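Long-range contacts in 2-(acetamidomethylene)succinate hydrolase (Mesorhizobium loti, PDB 3KXP), which catalyses the final step of vitamin B6 degradation, hydrolysing (E)-2-(acetamidomethylene)succinate to succinic semialdehyde, acetate, ammonia and carbon dioxide: residues A164-P169 / I260-S265; P169-E174 / K267-A272; S148-A153 / S245-A250; A136-H141 / R160-I165; G202-I207 / D293-E298. All coordinates share one frame; numbering follows the deposited sequence.

Contact 1 of 5, residues A164-P169 / I260-S265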
# COMPACT_ATOMS: atom_id res chain seq x y z
N ALA A 164 -8.78 -3.88 -4.11
CA ALA A 164 -9.88 -4.68 -3.58
C ALA A 164 -10.59 -3.98 -2.41
O ALA A 164 -10.17 -4.10 -1.26
CB ALA A 164 -9.36 -6.04 -3.13
N ILE A 165 -11.68 -3.29 -2.71
CA ILE A 165 -12.44 -2.57 -1.69
C ILE A 165 -13.51 -3.39 -0.96
O ILE A 165 -14.56 -3.68 -1.51
CB ILE A 165 -13.14 -1.32 -2.30
CG1 ILE A 165 -12.11 -0.41 -2.97
CG2 ILE A 165 -13.90 -0.57 -1.20
CD1 ILE A 165 -12.71 0.85 -3.59
N ASP A 166 -13.20 -3.73 0.28
CA ASP A 166 -14.09 -4.46 1.18
C ASP A 166 -14.57 -5.87 0.87
O ASP A 166 -15.78 -6.14 0.87
CB ASP A 166 -15.31 -3.59 1.51
CG ASP A 166 -15.62 -3.56 2.99
OD1 ASP A 166 -14.77 -3.07 3.76
OD2 ASP A 166 -16.70 -4.03 3.41
N PHE A 167 -13.63 -6.77 0.59
CA PHE A 167 -13.96 -8.17 0.35
C PHE A 167 -12.70 -9.00 0.36
O PHE A 167 -11.93 -9.01 -0.60
CB PHE A 167 -14.71 -8.38 -0.96
CG PHE A 167 -15.51 -9.67 -0.98
CD1 PHE A 167 -14.87 -10.90 -1.02
CD2 PHE A 167 -16.89 -9.64 -0.87
CE1 PHE A 167 -15.59 -12.10 -0.93
CE2 PHE A 167 -17.63 -10.83 -0.78
CZ PHE A 167 -16.98 -12.06 -0.81
N THR A 168 -12.52 -9.72 1.45
CA THR A 168 -11.34 -10.55 1.66
C THR A 168 -11.79 -11.97 1.97
O THR A 168 -12.98 -12.26 2.02
CB THR A 168 -10.57 -10.04 2.89
OG1 THR A 168 -11.41 -10.17 4.04
CG2 THR A 168 -10.17 -8.57 2.72
N PRO A 169 -10.83 -12.88 2.16
CA PRO A 169 -11.23 -14.25 2.48
C PRO A 169 -11.59 -14.22 3.96
O PRO A 169 -11.51 -13.16 4.59
CB PRO A 169 -9.95 -15.06 2.24
CG PRO A 169 -9.07 -14.16 1.39
CD PRO A 169 -9.37 -12.80 1.94
N ILE A 260 -5.50 -3.69 -0.26
CA ILE A 260 -6.71 -4.11 0.45
C ILE A 260 -7.29 -2.90 1.17
O ILE A 260 -6.61 -2.25 1.97
CB ILE A 260 -6.41 -5.20 1.49
CG1 ILE A 260 -5.78 -6.42 0.81
CG2 ILE A 260 -7.70 -5.61 2.17
CD1 ILE A 260 -5.31 -7.49 1.78
N VAL A 261 -8.55 -2.60 0.89
CA VAL A 261 -9.21 -1.48 1.53
C VAL A 261 -10.40 -1.99 2.32
O VAL A 261 -11.23 -2.73 1.79
CB VAL A 261 -9.71 -0.44 0.51
CG1 VAL A 261 -10.48 0.66 1.22
CG2 VAL A 261 -8.53 0.16 -0.24
N ARG A 262 -10.45 -1.65 3.61
CA ARG A 262 -11.57 -2.07 4.45
C ARG A 262 -12.18 -0.85 5.11
O ARG A 262 -11.49 0.12 5.40
CB ARG A 262 -11.14 -3.03 5.56
CG ARG A 262 -12.34 -3.56 6.36
CD ARG A 262 -11.98 -4.32 7.63
NE ARG A 262 -11.88 -3.41 8.76
CZ ARG A 262 -12.79 -3.26 9.72
NH1 ARG A 262 -13.91 -3.98 9.72
NH2 ARG A 262 -12.58 -2.38 10.67
N GLY A 263 -13.48 -0.92 5.35
CA GLY A 263 -14.14 0.17 6.04
C GLY A 263 -14.05 -0.15 7.52
O GLY A 263 -14.23 -1.30 7.92
N GLU A 264 -13.76 0.86 8.33
CA GLU A 264 -13.65 0.65 9.77
C GLU A 264 -14.85 -0.05 10.39
O GLU A 264 -14.69 -0.97 11.19
CB GLU A 264 -13.42 1.99 10.49
CG GLU A 264 -13.52 1.89 12.00
CD GLU A 264 -13.37 3.23 12.68
OE1 GLU A 264 -13.97 4.22 12.21
OE2 GLU A 264 -12.66 3.29 13.71
N SER A 265 -16.06 0.37 10.02
CA SER A 265 -17.25 -0.25 10.58
C SER A 265 -18.00 -1.17 9.61
O SER A 265 -19.19 -1.44 9.78
CB SER A 265 -18.20 0.83 11.11
OG SER A 265 -18.48 1.81 10.12
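Asp166 turns its carboxylate across to Gly263, where OD1 accepts the backbone N of Gly263 at 3.0 Å, the donor arriving nearly along the C-O axis of OD1. The same oxygen lies 3.6 Å from Arg262 CG. That carbon is anti to its own backbone N (chi1 -175°), and the rest of the arginine runs on past the aspartate, its NH1 bonding to Val269 O. OD2 serves other partners, His294 ND1 and Ser266 OG. Thr168 and Ile260 cross at about a right angle, meeting through their CG2 methyls at 3.9 Å, while Thr168 OG1 is turned to Pro169 O, 3.0 Å away. On the opposite face of the sheet Ile165 CG1 stands 4.2 Å from Val261 CB. Between these groups the backbones pair in parallel register: Val261 N donates to Ala164 O at 3.1 Å, and Asp166 N to Val261 O at 2.7 Å. An alanine in place of Asp166 would probably leave Gly263 N without this acceptor and His294 ND1 without its carboxylate mate. Asp166 sits immediately past the end of strand 159-165 and is the inferred acid of the catalytic triad. The site is that of an alpha/beta hydrolase with its acid after the sixth strand, a placement used by some members of the fold, whereas many others carry it after the seventh.

Contact 2 of 5, residues P169-E174 / K267-A272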
# COMPACT_ATOMS: atom_id res chain seq x y z
N PRO A 169 -10.83 -12.88 2.16
CA PRO A 169 -11.23 -14.25 2.48
C PRO A 169 -11.59 -14.22 3.96
O PRO A 169 -11.51 -13.16 4.59
CB PRO A 169 -9.95 -15.06 2.24
CG PRO A 169 -9.07 -14.16 1.39
CD PRO A 169 -9.37 -12.80 1.94
N TYR A 170 -12.01 -15.35 4.50
CA TYR A 170 -12.34 -15.46 5.92
C TYR A 170 -13.58 -14.72 6.43
O TYR A 170 -13.78 -14.62 7.64
CB TYR A 170 -11.14 -15.03 6.77
CG TYR A 170 -9.84 -15.69 6.39
CD1 TYR A 170 -8.80 -14.95 5.81
CD2 TYR A 170 -9.65 -17.06 6.60
CE1 TYR A 170 -7.60 -15.57 5.45
CE2 TYR A 170 -8.44 -17.68 6.25
CZ TYR A 170 -7.43 -16.94 5.67
OH TYR A 170 -6.26 -17.56 5.30
N ILE A 171 -14.41 -14.20 5.54
CA ILE A 171 -15.62 -13.51 5.98
C ILE A 171 -16.48 -14.52 6.74
O ILE A 171 -16.67 -15.64 6.28
CB ILE A 171 -16.40 -12.97 4.77
CG1 ILE A 171 -15.54 -11.93 4.04
CG2 ILE A 171 -17.72 -12.37 5.23
CD1 ILE A 171 -16.18 -11.37 2.79
N GLU A 172 -16.99 -14.14 7.91
CA GLU A 172 -17.80 -15.07 8.70
C GLU A 172 -19.18 -15.35 8.13
O GLU A 172 -19.80 -14.49 7.50
CB GLU A 172 -17.92 -14.59 10.15
CG GLU A 172 -18.21 -13.12 10.31
CD GLU A 172 -16.96 -12.27 10.44
OE1 GLU A 172 -17.04 -11.07 10.11
OE2 GLU A 172 -15.90 -12.78 10.88
N THR A 173 -19.64 -16.57 8.36
CA THR A 173 -20.94 -17.03 7.88
C THR A 173 -22.09 -16.06 8.16
O THR A 173 -22.92 -15.80 7.28
CB THR A 173 -21.29 -18.40 8.50
OG1 THR A 173 -20.28 -19.35 8.14
CG2 THR A 173 -22.64 -18.90 7.99
N GLU A 174 -22.14 -15.53 9.38
CA GLU A 174 -23.19 -14.61 9.78
C GLU A 174 -23.27 -13.37 8.88
O GLU A 174 -24.36 -12.91 8.54
CB GLU A 174 -22.99 -14.17 11.23
CG GLU A 174 -22.98 -15.30 12.25
CD GLU A 174 -21.84 -16.30 12.04
OE1 GLU A 174 -20.73 -15.87 11.66
OE2 GLU A 174 -22.06 -17.51 12.28
N LYS A 267 -19.79 -4.11 7.95
CA LYS A 267 -20.46 -5.25 8.56
C LYS A 267 -20.22 -6.52 7.74
O LYS A 267 -20.64 -7.60 8.13
CB LYS A 267 -21.96 -4.99 8.69
CG LYS A 267 -22.30 -3.80 9.57
CD LYS A 267 -23.79 -3.70 9.84
CE LYS A 267 -24.63 -3.64 8.56
NZ LYS A 267 -26.10 -3.51 8.85
N LEU A 268 -19.54 -6.39 6.60
CA LEU A 268 -19.25 -7.54 5.75
C LEU A 268 -17.85 -8.06 6.08
O LEU A 268 -17.68 -9.24 6.40
CB LEU A 268 -19.32 -7.15 4.27
CG LEU A 268 -19.60 -8.21 3.19
CD1 LEU A 268 -18.52 -8.13 2.14
CD2 LEU A 268 -19.68 -9.61 3.78
N VAL A 269 -16.85 -7.19 6.01
CA VAL A 269 -15.48 -7.58 6.33
C VAL A 269 -15.13 -7.08 7.73
O VAL A 269 -14.97 -5.88 7.95
CB VAL A 269 -14.47 -6.98 5.31
CG1 VAL A 269 -13.04 -7.27 5.74
CG2 VAL A 269 -14.72 -7.57 3.92
N SER A 270 -15.03 -8.01 8.66
CA SER A 270 -14.71 -7.69 10.05
C SER A 270 -13.22 -7.45 10.21
O SER A 270 -12.43 -7.82 9.35
CB SER A 270 -15.10 -8.86 10.95
OG SER A 270 -14.16 -9.90 10.81
N ALA A 271 -12.85 -6.84 11.34
CA ALA A 271 -11.45 -6.58 11.63
C ALA A 271 -10.70 -7.91 11.76
O ALA A 271 -9.53 -8.02 11.39
CB ALA A 271 -11.33 -5.79 12.91
N ALA A 272 -11.37 -8.92 12.30
CA ALA A 272 -10.76 -10.24 12.47
C ALA A 272 -10.48 -10.85 11.09
O ALA A 272 -9.43 -11.45 10.87
CB ALA A 272 -11.70 -11.15 13.27
O HOH W 1 -15.88 -10.65 7.93
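Ile171 and Leu268 supply most of the apolar contact, their side chains crossing obliquely. Ile171 CG2 approaches Leu268 CD2 to 3.7 Å and also lies 3.3 Å from Leu268 O, so one methyl rests on both side chain and carbonyl. Ile171 CD1 reaches onward, 4.0 Å from Leu268 CD2 and 4.2 Å from Val269 CG2. Leu268 in turn touches Ser142 and His294, which places this packing beside the active site.

The polar part belongs to Glu172 and Ser270. Glu172 CG stands between the backbone N and the carbonyl carbon (chi1 44°), and a bend at chi2 (-92°) carries CD toward the other segment. The direct link is weak: Ser270 OG to Glu172 OE2 at 3.4 Å. Ser270 OG has a stronger partner in Ala273 N, as befits the N-cap of helix 271-280, while Glu172 holds the N-cap position of helix 173-182.

A water completes the bridge. It donates to Glu172 OE1 at 2.5 Å and to Leu268 O at 2.8 Å, and accepts from Ser270 N at 2.9 Å. An alanine at Glu172 would remove the carboxylate and would probably leave this water without one of its acceptors, held from the 267-272 side alone.

Both water hydrogens are thus committed. With the carboxylate lying beside Ser270, the N-cap of helix 271-280, the positive end of the helix dipole may contribute to stabilising its negative charge, adding to a link that rests more on water than on direct bonding.

Contact 3 of 5, residues S148-A153 / S245-A250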
# COMPACT_ATOMS: atom_id res chain seq x y z
N SER A 148 -12.24 -9.16 -9.11
CA SER A 148 -10.95 -8.66 -9.57
C SER A 148 -9.76 -9.47 -9.06
O SER A 148 -8.85 -9.78 -9.83
CB SER A 148 -10.77 -7.20 -9.20
OG SER A 148 -11.68 -6.39 -9.91
N VAL A 149 -9.75 -9.81 -7.78
CA VAL A 149 -8.63 -10.57 -7.24
C VAL A 149 -8.59 -11.98 -7.86
O VAL A 149 -7.51 -12.51 -8.11
CB VAL A 149 -8.71 -10.67 -5.70
CG1 VAL A 149 -7.55 -11.49 -5.16
CG2 VAL A 149 -8.70 -9.26 -5.10
N THR A 150 -9.76 -12.56 -8.11
CA THR A 150 -9.83 -13.89 -8.73
C THR A 150 -9.26 -13.78 -10.15
O THR A 150 -8.48 -14.62 -10.59
CB THR A 150 -11.28 -14.41 -8.80
OG1 THR A 150 -11.82 -14.52 -7.48
CG2 THR A 150 -11.32 -15.79 -9.46
N ALA A 151 -9.64 -12.71 -10.85
CA ALA A 151 -9.17 -12.48 -12.21
C ALA A 151 -7.66 -12.30 -12.26
O ALA A 151 -6.98 -12.90 -13.09
CB ALA A 151 -9.87 -11.24 -12.79
N ALA A 152 -7.14 -11.45 -11.38
CA ALA A 152 -5.71 -11.17 -11.32
C ALA A 152 -4.87 -12.43 -11.07
O ALA A 152 -3.79 -12.59 -11.62
CB ALA A 152 -5.43 -10.14 -10.22
N ALA A 153 -5.39 -13.31 -10.22
CA ALA A 153 -4.69 -14.54 -9.89
C ALA A 153 -4.75 -15.55 -11.04
O ALA A 153 -3.87 -16.40 -11.17
CB ALA A 153 -5.29 -15.15 -8.62
N SER A 245 -18.06 -18.90 -1.45
CA SER A 245 -16.94 -19.76 -1.80
C SER A 245 -15.61 -19.31 -1.22
O SER A 245 -15.39 -18.12 -0.95
CB SER A 245 -16.83 -19.91 -3.33
OG SER A 245 -16.67 -18.65 -3.95
N ASP A 246 -14.72 -20.28 -1.02
CA ASP A 246 -13.41 -20.05 -0.45
C ASP A 246 -12.59 -19.12 -1.35
O ASP A 246 -12.32 -19.42 -2.50
CB ASP A 246 -12.69 -21.40 -0.28
CG ASP A 246 -11.38 -21.28 0.49
OD1 ASP A 246 -11.14 -20.23 1.13
OD2 ASP A 246 -10.59 -22.25 0.45
N LEU A 247 -12.20 -17.98 -0.78
CA LEU A 247 -11.43 -16.97 -1.50
C LEU A 247 -9.94 -17.02 -1.17
O LEU A 247 -9.15 -16.25 -1.71
CB LEU A 247 -12.00 -15.58 -1.18
CG LEU A 247 -11.63 -14.44 -2.12
CD1 LEU A 247 -11.97 -14.81 -3.56
CD2 LEU A 247 -12.37 -13.18 -1.70
N VAL A 248 -9.55 -17.94 -0.28
CA VAL A 248 -8.16 -18.09 0.14
C VAL A 248 -7.19 -18.34 -1.02
O VAL A 248 -6.16 -17.67 -1.13
CB VAL A 248 -8.02 -19.22 1.20
CG1 VAL A 248 -6.55 -19.50 1.49
CG2 VAL A 248 -8.72 -18.80 2.48
N PRO A 249 -7.50 -19.32 -1.90
CA PRO A 249 -6.61 -19.61 -3.03
C PRO A 249 -6.31 -18.37 -3.88
O PRO A 249 -5.17 -18.13 -4.28
CB PRO A 249 -7.38 -20.66 -3.81
CG PRO A 249 -8.11 -21.41 -2.72
CD PRO A 249 -8.62 -20.28 -1.85
N ALA A 250 -7.34 -17.56 -4.13
CA ALA A 250 -7.19 -16.35 -4.93
C ALA A 250 -6.25 -15.33 -4.28
O ALA A 250 -5.42 -14.73 -4.96
CB ALA A 250 -8.55 -15.72 -5.18
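Val149 meets Ala250 with a single branch. Its CG1, anti to the backbone N (chi1 179°), lies 3.9 Å from Ala250 O and 4.3 Å from Ala250 CB, while the CG2 branch packs against Ala164 of strand 159-165. This valine therefore touches the sheet with one methyl and the neighbouring helix with the other.

Thr150 comes next and faces two residues. OG1 stands beside the backbone N (chi1 -61°), where it is hydrogen-bonded to Arg146 O one turn back. The polar atom is thus satisfied within its own helix, and its contacts across the interface are packing: 3.9 Å to Leu247 CD1 and 4.2 Å to Ala250 CB. The small alanine allows the backbones a close approach, 5.2 Å between Thr150 CA and Ala250 CA. The two helices belong to one of the two helical layers that flank the central sheet of the alpha/beta hydrolase fold. Helix 143-154 directly follows the inferred nucleophile Ser142, and helix 248-253 precedes strand 258-263. Thr150 also touches Asn118 and Ala121 of helix 117-131, a third member of the layer.

One turn beyond Val149, Ala153 places CB 3.7 Å from Ala250 O, so the same carbonyl oxygen is approached by methyls of both residues. At the start of the partner helix, Asp246 OD1 accepts Val248 N at 3.1 Å, the N lying well above the carboxylate plane, a capping bond that spans Leu247, whose CD1 reaches Thr150.

Contact 4 of 5, residues A136-H141 / R160-I165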
# COMPACT_ATOMS: atom_id res chain seq x y z
N ALA A 136 -5.00 -4.11 -17.43
CA ALA A 136 -5.81 -3.17 -16.68
C ALA A 136 -5.64 -3.17 -15.18
O ALA A 136 -5.31 -4.19 -14.57
CB ALA A 136 -7.29 -3.38 -17.01
N ILE A 137 -5.86 -2.00 -14.60
CA ILE A 137 -5.82 -1.82 -13.16
C ILE A 137 -7.28 -2.06 -12.78
O ILE A 137 -8.18 -1.40 -13.30
CB ILE A 137 -5.41 -0.38 -12.79
CG1 ILE A 137 -3.96 -0.12 -13.23
CG2 ILE A 137 -5.60 -0.15 -11.28
CD1 ILE A 137 -3.52 1.31 -13.08
N LEU A 138 -7.51 -3.02 -11.90
CA LEU A 138 -8.85 -3.36 -11.46
C LEU A 138 -9.24 -2.75 -10.10
O LEU A 138 -8.58 -3.01 -9.08
CB LEU A 138 -9.00 -4.89 -11.41
CG LEU A 138 -9.27 -5.69 -12.68
CD1 LEU A 138 -8.52 -5.13 -13.87
CD2 LEU A 138 -8.89 -7.15 -12.43
N VAL A 139 -10.30 -1.94 -10.10
CA VAL A 139 -10.82 -1.30 -8.89
C VAL A 139 -12.19 -1.92 -8.62
O VAL A 139 -13.17 -1.59 -9.29
CB VAL A 139 -11.02 0.20 -9.10
CG1 VAL A 139 -11.65 0.82 -7.86
CG2 VAL A 139 -9.68 0.86 -9.41
N GLY A 140 -12.27 -2.81 -7.64
CA GLY A 140 -13.53 -3.46 -7.36
C GLY A 140 -14.09 -3.31 -5.96
O GLY A 140 -13.36 -3.29 -4.97
N HIS A 141 -15.41 -3.20 -5.87
CA HIS A 141 -16.07 -3.06 -4.58
C HIS A 141 -16.86 -4.31 -4.27
O HIS A 141 -17.75 -4.68 -5.02
CB HIS A 141 -17.02 -1.87 -4.57
CG HIS A 141 -17.75 -1.72 -3.28
ND1 HIS A 141 -19.03 -1.20 -3.20
CD2 HIS A 141 -17.39 -2.03 -2.01
CE1 HIS A 141 -19.42 -1.20 -1.94
NE2 HIS A 141 -18.45 -1.70 -1.19
N ARG A 160 -2.63 -5.36 -14.28
CA ARG A 160 -1.51 -4.64 -13.69
C ARG A 160 -1.55 -4.62 -12.16
O ARG A 160 -0.54 -4.88 -11.51
CB ARG A 160 -1.52 -3.21 -14.24
CG ARG A 160 -0.58 -2.24 -13.57
CD ARG A 160 -0.65 -0.88 -14.25
NE ARG A 160 -0.29 0.20 -13.34
CZ ARG A 160 -0.21 1.48 -13.68
NH1 ARG A 160 -0.45 1.86 -14.93
NH2 ARG A 160 0.12 2.38 -12.77
N SER A 161 -2.72 -4.32 -11.61
CA SER A 161 -2.88 -4.25 -10.17
C SER A 161 -4.35 -4.19 -9.79
O SER A 161 -5.21 -3.86 -10.61
CB SER A 161 -2.17 -3.01 -9.63
OG SER A 161 -2.61 -1.85 -10.31
N VAL A 162 -4.63 -4.49 -8.53
CA VAL A 162 -6.00 -4.49 -8.04
C VAL A 162 -6.18 -3.68 -6.77
O VAL A 162 -5.32 -3.68 -5.89
CB VAL A 162 -6.48 -5.91 -7.72
CG1 VAL A 162 -7.91 -5.86 -7.19
CG2 VAL A 162 -6.38 -6.78 -8.95
N VAL A 163 -7.30 -2.98 -6.69
CA VAL A 163 -7.67 -2.23 -5.50
C VAL A 163 -8.94 -2.96 -5.06
O VAL A 163 -10.02 -2.72 -5.59
CB VAL A 163 -8.01 -0.77 -5.81
CG1 VAL A 163 -8.56 -0.11 -4.57
CG2 VAL A 163 -6.76 -0.02 -6.30
N ALA A 164 -8.78 -3.88 -4.11
CA ALA A 164 -9.88 -4.68 -3.58
C ALA A 164 -10.59 -3.98 -2.41
O ALA A 164 -10.17 -4.10 -1.26
CB ALA A 164 -9.36 -6.04 -3.13
N ILE A 165 -11.68 -3.29 -2.71
CA ILE A 165 -12.44 -2.57 -1.69
C ILE A 165 -13.51 -3.39 -0.96
O ILE A 165 -14.56 -3.68 -1.51
CB ILE A 165 -13.14 -1.32 -2.30
CG1 ILE A 165 -12.11 -0.41 -2.97
CG2 ILE A 165 -13.90 -0.57 -1.20
CD1 ILE A 165 -12.71 0.85 -3.59
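The beta-alpha-beta crossover of strand 136-141, helix 143-154 and strand 159-165 brings Leu138 and Gly140 beside Val163 and Ile165 in the core of the alpha/beta hydrolase sheet. The strands run 6° from parallel. Leu138 takes part through both backbone atoms, its N giving to Ser161 O at 2.8 Å and its O receiving Val163 N at 2.7 Å. Gly140 continues the ladder, its N bonded to Val163 O and its O to Ile165 N.

At the N-terminal end Ile137 and Arg160 lie side by side, pointing the same way. Ile137 CD1 sits over the centre of the guanidinium face, 3.4 Å from Arg160 CZ, and NH2 of that group bonds to Ala314 O of the second subunit. Ile137 CG2 also packs 3.6 Å from Ser161 OG, a buried hydroxyl for which the model holds no partner.

At the other end the His141 ring crosses the Ile165 side chain at about a right angle. CG is anti to the backbone N (chi1 178°), and CD2 meets Ile165 O at 3.3 Å, in the ring plane. The bond from the adjacent NE2 to His294 O is likely to limit rotation of the ring, while Ile165 O would probably polarise the CD2 C-H.

Contact 5 of 5, residues G202-I207 / D293-E298; sequences GRYPNI and DHYVNE
Tyr204 and Tyr295 both set CG beside the backbone N (chi1 -53° and -50°), and these torsions start the two rings toward each other. They form an offset edge-to-face pair between the chain just after helix 193-203, in the helical insertion that caps the alpha/beta hydrolase core, and the loop carrying the inferred catalytic His294. The ring centroids are 4.8 Å apart and the planes make 73°. The edge of Tyr204 is directed at the face of Tyr295, CD2 standing 3.4 Å from Tyr295 CZ, while Tyr295 OH lies near the plane of the Tyr204 ring, 3.1 Å from its CE2. Arg215 of helix 209-218 adds a cation-pi contact to Tyr204 and a salt bridge to Glu298.

Ile207 closes the type I turn that begins at Tyr204, and its CD1 meets Tyr295 CG at 3.7 Å; its CG2 packs toward Glu298 CB.

Asn206, within that turn, makes the direct polar link. Its ND2 donates to Asp293 OD1 at 2.9 Å in an almost straight bond; the acceptor lies in the amide plane, yet the donor comes from above the carboxylate plane. A water doubles the link, accepting from Asn206 N and donating to the same OD1 at 2.8 Å. Asp293 OD2 turns back on its own segment and accepts Tyr295 N at 3.0 Å, forming an Asx turn around His294.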
# COMPACT_ATOMS: atom_id res chain seq x y z
N GLY A 202 -32.84 4.04 3.36
CA GLY A 202 -33.12 3.19 4.51
C GLY A 202 -32.28 1.93 4.55
O GLY A 202 -31.93 1.45 5.63
N ARG A 203 -31.96 1.37 3.39
CA ARG A 203 -31.15 0.16 3.34
C ARG A 203 -29.66 0.49 3.51
O ARG A 203 -28.90 -0.31 4.05
CB ARG A 203 -31.36 -0.58 2.01
CG ARG A 203 -30.77 -2.00 2.04
CD ARG A 203 -30.73 -2.65 0.66
NE ARG A 203 -30.16 -4.00 0.71
CZ ARG A 203 -29.92 -4.75 -0.37
NH1 ARG A 203 -30.20 -4.29 -1.58
NH2 ARG A 203 -29.40 -5.97 -0.24
N TYR A 204 -29.26 1.67 3.05
CA TYR A 204 -27.86 2.10 3.16
C TYR A 204 -27.81 3.44 3.89
O TYR A 204 -27.48 4.46 3.30
CB TYR A 204 -27.25 2.26 1.77
CG TYR A 204 -27.42 1.05 0.90
CD1 TYR A 204 -28.24 1.08 -0.22
CD2 TYR A 204 -26.74 -0.13 1.19
CE1 TYR A 204 -28.39 -0.04 -1.04
CE2 TYR A 204 -26.88 -1.26 0.38
CZ TYR A 204 -27.70 -1.20 -0.73
OH TYR A 204 -27.83 -2.31 -1.54
N PRO A 205 -28.11 3.43 5.20
CA PRO A 205 -28.13 4.62 6.06
C PRO A 205 -26.90 5.53 6.06
O PRO A 205 -27.02 6.73 6.28
CB PRO A 205 -28.44 4.05 7.45
CG PRO A 205 -27.80 2.70 7.40
CD PRO A 205 -28.21 2.21 6.02
N ASN A 206 -25.72 4.96 5.82
CA ASN A 206 -24.50 5.78 5.82
C ASN A 206 -24.10 6.34 4.46
O ASN A 206 -23.20 7.17 4.38
CB ASN A 206 -23.34 4.97 6.39
CG ASN A 206 -23.63 4.45 7.78
OD1 ASN A 206 -24.05 5.21 8.65
ND2 ASN A 206 -23.41 3.16 8.00
N ILE A 207 -24.77 5.91 3.40
CA ILE A 207 -24.45 6.40 2.07
C ILE A 207 -25.06 7.78 1.84
O ILE A 207 -26.25 7.99 2.07
CB ILE A 207 -24.96 5.42 0.97
CG1 ILE A 207 -24.37 4.03 1.22
CG2 ILE A 207 -24.57 5.93 -0.41
CD1 ILE A 207 -24.48 3.07 0.03
N ASP A 293 -18.25 2.33 6.43
CA ASP A 293 -18.77 0.99 6.68
C ASP A 293 -18.43 0.19 5.41
O ASP A 293 -17.44 0.48 4.74
CB ASP A 293 -20.29 1.00 6.95
CG ASP A 293 -21.10 1.56 5.79
OD1 ASP A 293 -22.35 1.51 5.86
OD2 ASP A 293 -20.50 2.04 4.80
N HIS A 294 -19.24 -0.81 5.07
CA HIS A 294 -18.96 -1.61 3.89
C HIS A 294 -18.85 -0.81 2.60
O HIS A 294 -18.06 -1.16 1.71
CB HIS A 294 -20.05 -2.69 3.75
CG HIS A 294 -19.97 -3.48 2.48
ND1 HIS A 294 -18.84 -4.19 2.10
CD2 HIS A 294 -20.89 -3.70 1.51
CE1 HIS A 294 -19.08 -4.82 0.97
NE2 HIS A 294 -20.31 -4.54 0.59
N TYR A 295 -19.62 0.28 2.50
CA TYR A 295 -19.64 1.11 1.29
C TYR A 295 -18.58 2.21 1.28
O TYR A 295 -18.88 3.40 1.17
CB TYR A 295 -21.05 1.69 1.16
CG TYR A 295 -22.08 0.60 1.28
CD1 TYR A 295 -22.34 -0.26 0.20
CD2 TYR A 295 -22.68 0.32 2.50
CE1 TYR A 295 -23.17 -1.37 0.35
CE2 TYR A 295 -23.52 -0.79 2.66
CZ TYR A 295 -23.75 -1.63 1.58
OH TYR A 295 -24.56 -2.74 1.74
N VAL A 296 -17.33 1.78 1.35
CA VAL A 296 -16.19 2.68 1.39
C VAL A 296 -16.10 3.79 0.34
O VAL A 296 -16.04 4.97 0.68
CB VAL A 296 -14.87 1.89 1.35
CG1 VAL A 296 -13.69 2.82 1.66
CG2 VAL A 296 -14.95 0.73 2.34
N ASN A 297 -16.08 3.42 -0.94
CA ASN A 297 -15.96 4.42 -1.99
C ASN A 297 -17.09 5.46 -2.01
O ASN A 297 -16.85 6.64 -2.31
CB ASN A 297 -15.78 3.75 -3.36
CG ASN A 297 -16.92 2.80 -3.72
OD1 ASN A 297 -17.61 3.00 -4.72
ND2 ASN A 297 -17.10 1.76 -2.91
N GLU A 298 -18.30 5.05 -1.65
CA GLU A 298 -19.41 6.00 -1.65
C GLU A 298 -19.45 6.85 -0.37
O GLU A 298 -19.77 8.04 -0.43
CB GLU A 298 -20.73 5.25 -1.85
CG GLU A 298 -20.98 4.82 -3.29
CD GLU A 298 -22.07 3.76 -3.44
OE1 GLU A 298 -21.80 2.58 -3.12
OE2 GLU A 298 -23.18 4.09 -3.88
O HOH W 2 -25.00 1.98 5.26

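How the contacts relate
Contacts 1 and 5 meet at the inferred catalytic triad: Asp166 OD2 of contact 1 is hydrogen-bonded to His294 ND1 of contact 5 at 2.5 Å. Contact 4 reaches the backbone of the same histidine, His141 NE2 lying 3.0 Å from His294 O, and contact 2 reaches its ring through packing, Leu268 CD1 lying 3.6 Å from His294 CE1. Contacts 1 and 4 share Ala164 and Ile165, so strand 159-165 is flanked by strands 136-141 and 258-263. Contact 3 packs against this sheet, Val149 CG2 standing 3.8 Å from Ala164 CB, but is remote from contact 5, with centres about 24 Å and nearest atoms about 11 Å apart. Pro169 joins contact 1 to contact 2.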